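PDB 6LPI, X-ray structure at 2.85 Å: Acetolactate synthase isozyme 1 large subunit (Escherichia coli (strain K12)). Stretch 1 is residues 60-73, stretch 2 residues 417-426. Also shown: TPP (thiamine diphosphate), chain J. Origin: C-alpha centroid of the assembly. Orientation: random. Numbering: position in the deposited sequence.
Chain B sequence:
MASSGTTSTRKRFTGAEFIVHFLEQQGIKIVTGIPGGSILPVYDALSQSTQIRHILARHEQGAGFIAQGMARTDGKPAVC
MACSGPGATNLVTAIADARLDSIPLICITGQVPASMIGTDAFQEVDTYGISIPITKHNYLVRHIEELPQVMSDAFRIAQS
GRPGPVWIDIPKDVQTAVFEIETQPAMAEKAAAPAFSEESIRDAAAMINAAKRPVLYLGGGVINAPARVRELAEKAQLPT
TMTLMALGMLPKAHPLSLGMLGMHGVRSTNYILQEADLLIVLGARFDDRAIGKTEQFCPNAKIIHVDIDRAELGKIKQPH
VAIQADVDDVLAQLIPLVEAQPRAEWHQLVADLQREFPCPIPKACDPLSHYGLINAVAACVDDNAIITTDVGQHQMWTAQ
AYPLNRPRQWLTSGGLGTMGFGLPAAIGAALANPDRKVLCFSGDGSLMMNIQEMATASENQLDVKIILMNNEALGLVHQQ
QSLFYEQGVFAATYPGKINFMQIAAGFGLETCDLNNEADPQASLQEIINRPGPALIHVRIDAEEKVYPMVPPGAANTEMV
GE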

ATOM      1  N   GLU B  60       6.184  -1.151 -18.298  1.00 45.07           N
ATOM      2  CA  GLU B  60       4.927  -0.657 -17.756  1.00 46.61           C
ATOM      3  C   GLU B  60       4.876  -0.866 -16.248  1.00 45.16           C
ATOM      4  O   GLU B  60       4.267  -0.057 -15.538  1.00 43.67           O
ATOM      5  CB  GLU B  60       3.735  -1.305 -18.467  1.00 51.46           C
ATOM      6  CG  GLU B  60       3.579  -0.889 -19.948  1.00 55.99           C
ATOM      7  CD  GLU B  60       4.344  -1.799 -20.912  1.00 56.59           C
ATOM      8  OE1 GLU B  60       5.223  -2.559 -20.430  1.00 62.55           O
ATOM      9  OE2 GLU B  60       4.064  -1.770 -22.138  1.00 47.10           O
ATOM     10  N   GLN B  61       5.590  -1.875 -15.729  1.00 37.72           N
ATOM     11  CA  GLN B  61       5.727  -1.980 -14.281  1.00 39.81           C
ATOM     12  C   GLN B  61       6.359  -0.711 -13.718  1.00 49.36           C
ATOM     13  O   GLN B  61       5.904  -0.167 -12.698  1.00 48.34           O
ATOM     14  CB  GLN B  61       6.590  -3.177 -13.912  1.00 46.57           C
ATOM     15  CG  GLN B  61       6.330  -3.632 -12.500  1.00 59.95           C
ATOM     16  CD  GLN B  61       7.381  -4.551 -11.956  1.00 61.07           C
ATOM     17  OE1 GLN B  61       8.228  -4.130 -11.159  1.00 62.08           O
ATOM     18  NE2 GLN B  61       7.347  -5.810 -12.380  1.00 58.48           N
ATOM     19  N   GLY B  62       7.380  -0.198 -14.417  1.00 50.73           N
ATOM     20  CA  GLY B  62       7.973   1.071 -14.041  1.00 48.20           C
ATOM     21  C   GLY B  62       6.993   2.228 -14.092  1.00 53.18           C
ATOM     22  O   GLY B  62       6.953   3.045 -13.170  1.00 55.75           O
ATOM     23  N   ALA B  63       6.194   2.321 -15.166  1.00 48.67           N
ATOM     24  CA  ALA B  63       5.171   3.370 -15.246  1.00 44.99           C
ATOM     25  C   ALA B  63       4.260   3.334 -14.031  1.00 44.45           C
ATOM     26  O   ALA B  63       3.971   4.372 -13.418  1.00 43.18           O
ATOM     27  CB  ALA B  63       4.326   3.215 -16.510  1.00 40.15           C
ATOM     28  N   GLY B  64       3.816   2.130 -13.660  1.00 37.08           N
ATOM     29  CA  GLY B  64       2.931   2.001 -12.522  1.00 32.67           C
ATOM     30  C   GLY B  64       3.596   2.381 -11.214  1.00 42.80           C
ATOM     31  O   GLY B  64       3.000   3.077 -10.390  1.00 43.10           O
ATOM     32  N   PHE B  65       4.846   1.960 -11.011  1.00 42.74           N
ATOM     33  CA  PHE B  65       5.485   2.306  -9.745  1.00 45.90           C
ATOM     34  C   PHE B  65       5.844   3.794  -9.680  1.00 44.81           C
ATOM     35  O   PHE B  65       5.869   4.368  -8.585  1.00 37.17           O
ATOM     36  CB  PHE B  65       6.715   1.433  -9.517  1.00 42.90           C
ATOM     37  CG  PHE B  65       6.389   0.071  -8.981  1.00 47.68           C
ATOM     38  CD1 PHE B  65       5.602  -0.073  -7.840  1.00 46.85           C
ATOM     39  CD2 PHE B  65       6.868  -1.071  -9.606  1.00 45.63           C
ATOM     40  CE1 PHE B  65       5.305  -1.321  -7.332  1.00 34.20           C
ATOM     41  CE2 PHE B  65       6.564  -2.340  -9.104  1.00 37.20           C
ATOM     42  CZ  PHE B  65       5.780  -2.458  -7.969  1.00 33.47           C
ATOM     43  N   ILE B  66       6.111   4.436 -10.822  1.00 39.56           N
ATOM     44  CA  ILE B  66       6.309   5.888 -10.833  1.00 45.69           C
ATOM     45  C   ILE B  66       5.015   6.600 -10.464  1.00 46.26           C
ATOM     46  O   ILE B  66       5.000   7.553  -9.663  1.00 49.86           O
ATOM     47  CB  ILE B  66       6.830   6.355 -12.201  1.00 54.39           C
ATOM     48  CG1 ILE B  66       8.258   5.885 -12.436  1.00 49.26           C
ATOM     49  CG2 ILE B  66       6.790   7.875 -12.306  1.00 56.64           C
ATOM     50  CD1 ILE B  66       8.676   6.146 -13.851  1.00 42.06           C
ATOM     51  N   ALA B  67       3.909   6.175 -11.078  1.00 48.48           N
ATOM     52  CA  ALA B  67       2.609   6.647 -10.621  1.00 53.96           C
ATOM     53  C   ALA B  67       2.468   6.416  -9.117  1.00 48.47           C
ATOM     54  O   ALA B  67       1.937   7.260  -8.389  1.00 43.26           O
ATOM     55  CB  ALA B  67       1.492   5.958 -11.405  1.00 54.90           C
ATOM     56  N   GLN B  68       2.959   5.279  -8.635  1.00 46.47           N
ATOM     57  CA  GLN B  68       2.882   4.993  -7.211  1.00 47.02           C
ATOM     58  C   GLN B  68       3.692   5.983  -6.384  1.00 46.29           C
ATOM     59  O   GLN B  68       3.248   6.390  -5.313  1.00 36.16           O
ATOM     60  CB  GLN B  68       3.326   3.572  -6.934  1.00 45.15           C
ATOM     61  CG  GLN B  68       2.153   2.619  -6.844  1.00 40.17           C
ATOM     62  CD  GLN B  68       2.381   1.561  -5.769  1.00 43.50           C
ATOM     63  OE1 GLN B  68       2.744   1.872  -4.623  1.00 40.39           O
ATOM     64  NE2 GLN B  68       2.226   0.305  -6.151  1.00 40.88           N
ATOM     65  N   GLY B  69       4.901   6.343  -6.827  1.00 43.87           N
ATOM     66  CA  GLY B  69       5.682   7.320  -6.082  1.00 38.17           C
ATOM     67  C   GLY B  69       5.000   8.674  -6.007  1.00 44.89           C
ATOM     68  O   GLY B  69       4.962   9.317  -4.945  1.00 40.55           O
ATOM     69  N   MET B  70       4.427   9.119  -7.128  1.00 49.09           N
ATOM     70  CA  MET B  70       3.634  10.340  -7.076  1.00 52.87           C
ATOM     71  C   MET B  70       2.539  10.195  -6.031  1.00 54.05           C
ATOM     72  O   MET B  70       2.486  10.969  -5.065  1.00 41.78           O
ATOM     73  CB  MET B  70       3.051  10.657  -8.451  1.00 54.81           C
ATOM     74  CG  MET B  70       4.133  10.873  -9.482  1.00 63.26           C
ATOM     75  SD  MET B  70       3.561  11.571 -11.018  1.00 68.90           S
ATOM     76  CE  MET B  70       2.088  12.443 -10.472  1.00 85.33           C
ATOM     77  N   ALA B  71       1.714   9.137  -6.170  1.00 55.90           N
ATOM     78  CA  ALA B  71       0.558   8.930  -5.301  1.00 38.45           C
ATOM     79  C   ALA B  71       0.950   8.775  -3.835  1.00 47.11           C
ATOM     80  O   ALA B  71       0.273   9.307  -2.946  1.00 51.33           O
ATOM     81  CB  ALA B  71      -0.237   7.720  -5.765  1.00 36.74           C
ATOM     82  N   ARG B  72       2.033   8.058  -3.551  1.00 37.97           N
ATOM     83  CA  ARG B  72       2.440   7.911  -2.167  1.00 39.38           C
ATOM     84  C   ARG B  72       2.976   9.202  -1.582  1.00 40.23           C
ATOM     85  O   ARG B  72       2.975   9.350  -0.361  1.00 47.70           O
ATOM     86  CB  ARG B  72       3.456   6.785  -2.020  1.00 45.40           C
ATOM     87  CG  ARG B  72       2.944   5.466  -2.496  1.00 35.50           C
ATOM     88  CD  ARG B  72       3.794   4.418  -1.883  1.00 48.52           C
ATOM     89  NE  ARG B  72       3.537   3.084  -2.399  1.00 48.89           N
ATOM     90  CZ  ARG B  72       3.696   1.989  -1.665  1.00 49.99           C
ATOM     91  NH1 ARG B  72       4.093   2.107  -0.401  1.00 49.83           N
ATOM     92  NH2 ARG B  72       3.471   0.788  -2.192  1.00 41.50           N
ATOM     93  N   THR B  73       3.398  10.163  -2.401  1.00 51.61           N
ATOM     94  CA  THR B  73       3.734  11.448  -1.779  1.00 51.38           C
ATOM     95  C   THR B  73       2.632  12.533  -1.783  1.00 47.74           C
ATOM     96  O   THR B  73       2.641  13.352  -0.861  1.00 46.62           O
ATOM     97  CB  THR B  73       4.986  12.046  -2.411  1.00 54.13           C
ATOM     98  OG1 THR B  73       4.759  12.261  -3.808  1.00 59.22           O
ATOM     99  CG2 THR B  73       6.198  11.125  -2.213  1.00 51.61           C
ATOM    100  N   GLY B 417       5.407  -6.355  -0.961  1.00 47.60           N
ATOM    101  CA  GLY B 417       6.833  -6.497  -0.767  1.00 41.35           C
ATOM    102  C   GLY B 417       7.498  -6.762  -2.094  1.00 40.04           C
ATOM    103  O   GLY B 417       8.163  -7.783  -2.254  1.00 49.47           O
ATOM    104  N   THR B 418       7.343  -5.852  -3.045  1.00 42.74           N
ATOM    105  CA  THR B 418       7.784  -6.061  -4.421  1.00 45.80           C
ATOM    106  C   THR B 418       9.249  -5.657  -4.556  1.00 55.57           C
ATOM    107  O   THR B 418       9.596  -4.493  -4.322  1.00 55.02           O
ATOM    108  CB  THR B 418       6.946  -5.202  -5.376  1.00 44.04           C
ATOM    109  OG1 THR B 418       5.561  -5.255  -5.013  1.00 55.91           O
ATOM    110  CG2 THR B 418       7.134  -5.608  -6.811  1.00 31.35           C
ATOM    111  N   MET B 419      10.106  -6.594  -4.952  1.00 52.69           N
ATOM    112  CA  MET B 419      11.414  -6.164  -5.421  1.00 35.99           C
ATOM    113  C   MET B 419      11.230  -5.320  -6.662  1.00 36.28           C
ATOM    114  O   MET B 419      10.336  -5.576  -7.483  1.00 40.69           O
ATOM    115  CB  MET B 419      12.352  -7.337  -5.709  1.00 43.78           C
ATOM    116  CG  MET B 419      12.622  -8.209  -4.469  1.00 59.89           C
ATOM    117  SD  MET B 419      13.639  -9.659  -4.826  1.00 59.69           S
ATOM    118  CE  MET B 419      14.897  -8.823  -5.821  1.00 37.02           C
ATOM    119  N   GLY B 420      12.028  -4.256  -6.752  1.00 34.34           N
ATOM    120  CA  GLY B 420      11.954  -3.358  -7.882  1.00 34.81           C
ATOM    121  C   GLY B 420      11.106  -2.133  -7.651  1.00 34.49           C
ATOM    122  O   GLY B 420      11.035  -1.274  -8.535  1.00 47.23           O
ATOM    123  N   PHE B 421      10.464  -2.025  -6.489  1.00 34.66           N
ATOM    124  CA  PHE B 421       9.619  -0.872  -6.189  1.00 42.83           C
ATOM    125  C   PHE B 421      10.435   0.427  -6.083  1.00 53.75           C
ATOM    126  O   PHE B 421      10.028   1.484  -6.602  1.00 47.45           O
ATOM    127  CB  PHE B 421       8.854  -1.160  -4.896  1.00 32.88           C
ATOM    128  CG  PHE B 421       8.263   0.057  -4.244  1.00 33.05           C
ATOM    129  CD1 PHE B 421       6.962   0.450  -4.531  1.00 39.35           C
ATOM    130  CD2 PHE B 421       9.001   0.813  -3.354  1.00 33.72           C
ATOM    131  CE1 PHE B 421       6.415   1.569  -3.936  1.00 37.35           C
ATOM    132  CE2 PHE B 421       8.457   1.923  -2.749  1.00 34.04           C
ATOM    133  CZ  PHE B 421       7.164   2.302  -3.032  1.00 38.28           C
ATOM    134  N   GLY B 422      11.600   0.355  -5.443  1.00 60.59           N
ATOM    135  CA  GLY B 422      12.390   1.509  -5.059  1.00 53.39           C
ATOM    136  C   GLY B 422      12.749   2.514  -6.136  1.00 54.86           C
ATOM    137  O   GLY B 422      12.444   3.699  -6.001  1.00 51.98           O
ATOM    138  N   LEU B 423      13.405   2.098  -7.210  1.00 52.72           N
ATOM    139  CA  LEU B 423      13.877   3.122  -8.138  1.00 48.69           C
ATOM    140  C   LEU B 423      12.715   3.824  -8.841  1.00 53.07           C
ATOM    141  O   LEU B 423      12.693   5.073  -8.855  1.00 51.75           O
ATOM    142  CB  LEU B 423      14.903   2.514  -9.101  1.00 43.28           C
ATOM    143  CG  LEU B 423      15.244   3.161 -10.438  1.00 49.02           C
ATOM    144  CD1 LEU B 423      15.788   4.566 -10.238  1.00 52.27           C
ATOM    145  CD2 LEU B 423      16.259   2.288 -11.161  1.00 48.55           C
ATOM    146  N   PRO B 424      11.719   3.125  -9.412  1.00 45.54           N
ATOM    147  CA  PRO B 424      10.609   3.870 -10.033  1.00 48.24           C
ATOM    148  C   PRO B 424       9.782   4.661  -9.038  1.00 55.86           C
ATOM    149  O   PRO B 424       9.315   5.761  -9.375  1.00 59.64           O
ATOM    150  CB  PRO B 424       9.800   2.783 -10.747  1.00 37.38           C
ATOM    151  CG  PRO B 424      10.239   1.521 -10.160  1.00 37.78           C
ATOM    152  CD  PRO B 424      11.643   1.694  -9.731  1.00 40.30           C
ATOM    153  N   ALA B 425       9.590   4.143  -7.819  1.00 47.74           N
ATOM    154  CA  ALA B 425       8.923   4.943  -6.794  1.00 38.73           C
ATOM    155  C   ALA B 425       9.682   6.237  -6.524  1.00 48.47           C
ATOM    156  O   ALA B 425       9.079   7.313  -6.420  1.00 57.77           O
ATOM    157  CB  ALA B 425       8.772   4.131  -5.515  1.00 35.90           C
ATOM    158  N   ALA B 426      11.008   6.161  -6.426  1.00 48.65           N
ATOM    159  CA  ALA B 426      11.792   7.369  -6.218  1.00 48.34           C
ATOM    160  C   ALA B 426      11.654   8.320  -7.398  1.00 48.52           C
ATOM    161  O   ALA B 426      11.577   9.542  -7.221  1.00 47.82           O
ATOM    162  CB  ALA B 426      13.262   7.007  -5.984  1.00 41.45           C
TER
HETATM  163  N1' TPP J 602      10.819 -12.007  -6.351  1.00 31.71           N
HETATM  164  C2' TPP J 602      10.219 -10.762  -6.279  1.00 35.82           C
HETATM  165  CM2 TPP J 602       9.777 -10.038  -7.516  1.00 37.67           C
HETATM  166  N3' TPP J 602      10.004 -10.155  -5.067  1.00 36.20           N
HETATM  167  C4' TPP J 602      10.355 -10.780  -3.904  1.00 32.72           C
HETATM  168  N4' TPP J 602      10.102 -10.135  -2.765  1.00 30.60           N
HETATM  169  C5' TPP J 602      10.962 -12.037  -3.960  1.00 28.97           C
HETATM  170  C6' TPP J 602      11.191 -12.639  -5.194  1.00 23.86           C
HETATM  171  C7' TPP J 602      11.405 -12.743  -2.694  1.00 33.11           C
HETATM  172  N3  TPP J 602      12.465 -11.972  -2.102  1.00 34.84           N
HETATM  173  C2  TPP J 602      12.251 -11.054  -1.101  1.00 44.43           C
HETATM  174  S1  TPP J 602      13.566 -10.301  -0.606  1.00 45.41           S
HETATM  175  C5  TPP J 602      14.479 -11.123  -1.655  1.00 44.54           C
HETATM  176  C4  TPP J 602      13.776 -12.006  -2.437  1.00 34.90           C
HETATM  177  CM4 TPP J 602      14.436 -12.860  -3.465  1.00 44.18           C
HETATM  178  C6  TPP J 602      15.963 -10.846  -1.688  1.00 45.41           C
HETATM  179  C7  TPP J 602      16.264  -9.356  -1.840  1.00 50.63           C
HETATM  180  O7  TPP J 602      17.412  -9.223  -2.649  1.00 48.63           O
HETATM  181  PA  TPP J 602      18.307  -7.880  -2.633  1.00 49.27           P
HETATM  182  O1A TPP J 602      17.804  -6.870  -3.629  1.00 41.74           O
HETATM  183  O2A TPP J 602      19.722  -8.337  -2.937  1.00 56.10           O
HETATM  184  O3A TPP J 602      18.166  -7.215  -1.174  1.00 48.52           O
HETATM  185  PB  TPP J 602      19.130  -7.592   0.088  1.00 54.88           P
HETATM  186  O1B TPP J 602      19.266  -6.365   0.992  1.00 40.72           O
HETATM  187  O2B TPP J 602      18.596  -8.747   0.899  1.00 51.72           O
HETATM  188  O3B TPP J 602      20.472  -8.061  -0.433  1.00 60.79           O

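Segments remote in sequence can pack tightly without a single conventional hydrogen bond between them, provided small residues let the backbones approach. In acetolactate synthase, helix 60-73 and the segment 417-426 bury 449 Å² between them, although the touching residues lie at least 349 positions apart. The two helical axes cross at -53° and come within 7.0 Å.

At this distance the backbones meet through CA-H...O contacts. I66 CA lies 3.3 Å from P424 O, G69 CA lies 3.4 Å from A425 O, and A425 CA returns the contact to F65 O at 3.6 Å. Glycine is essential to the second: a CB on G69 would point toward the other stretch and stand 2.0 Å from A425 O, a clash. A425, with only a methyl group, also keeps its bulk small, and the CA atoms of G69 and A425 are 4.1 Å apart.

Apolar packing centres on F65, whose CA-to-CB bond points toward the second stretch. Its CB meets P424 CG at 3.6 Å, and its CZ meets T418 CG2 at 3.6 Å. P424 offers a compact ring to the helix, its CB also lying 3.9 Å from I66 CG1.

Aromatic contacts extend this packing. F421 CA sits 4.2 Å from the centroid of the F65 ring, almost on the ring normal, while the F421 ring turns its edge toward the F65 face, with planes at 82°. The type II turn from T418 to F421 ends at this phenylalanine; G420, with phi 96°, adopts a conformation there that calls for glycine.

Polar groups border the F421 ring. R72 donates to Q68 OE1 from NE (2.7 Å) and NH2 (2.8 Å), and F421 CE1 lies over a guanidinium face, 3.5 Å from R72 NH2. Q68 OE1 approaches the ring edge, 3.7 Å from F421 CE1.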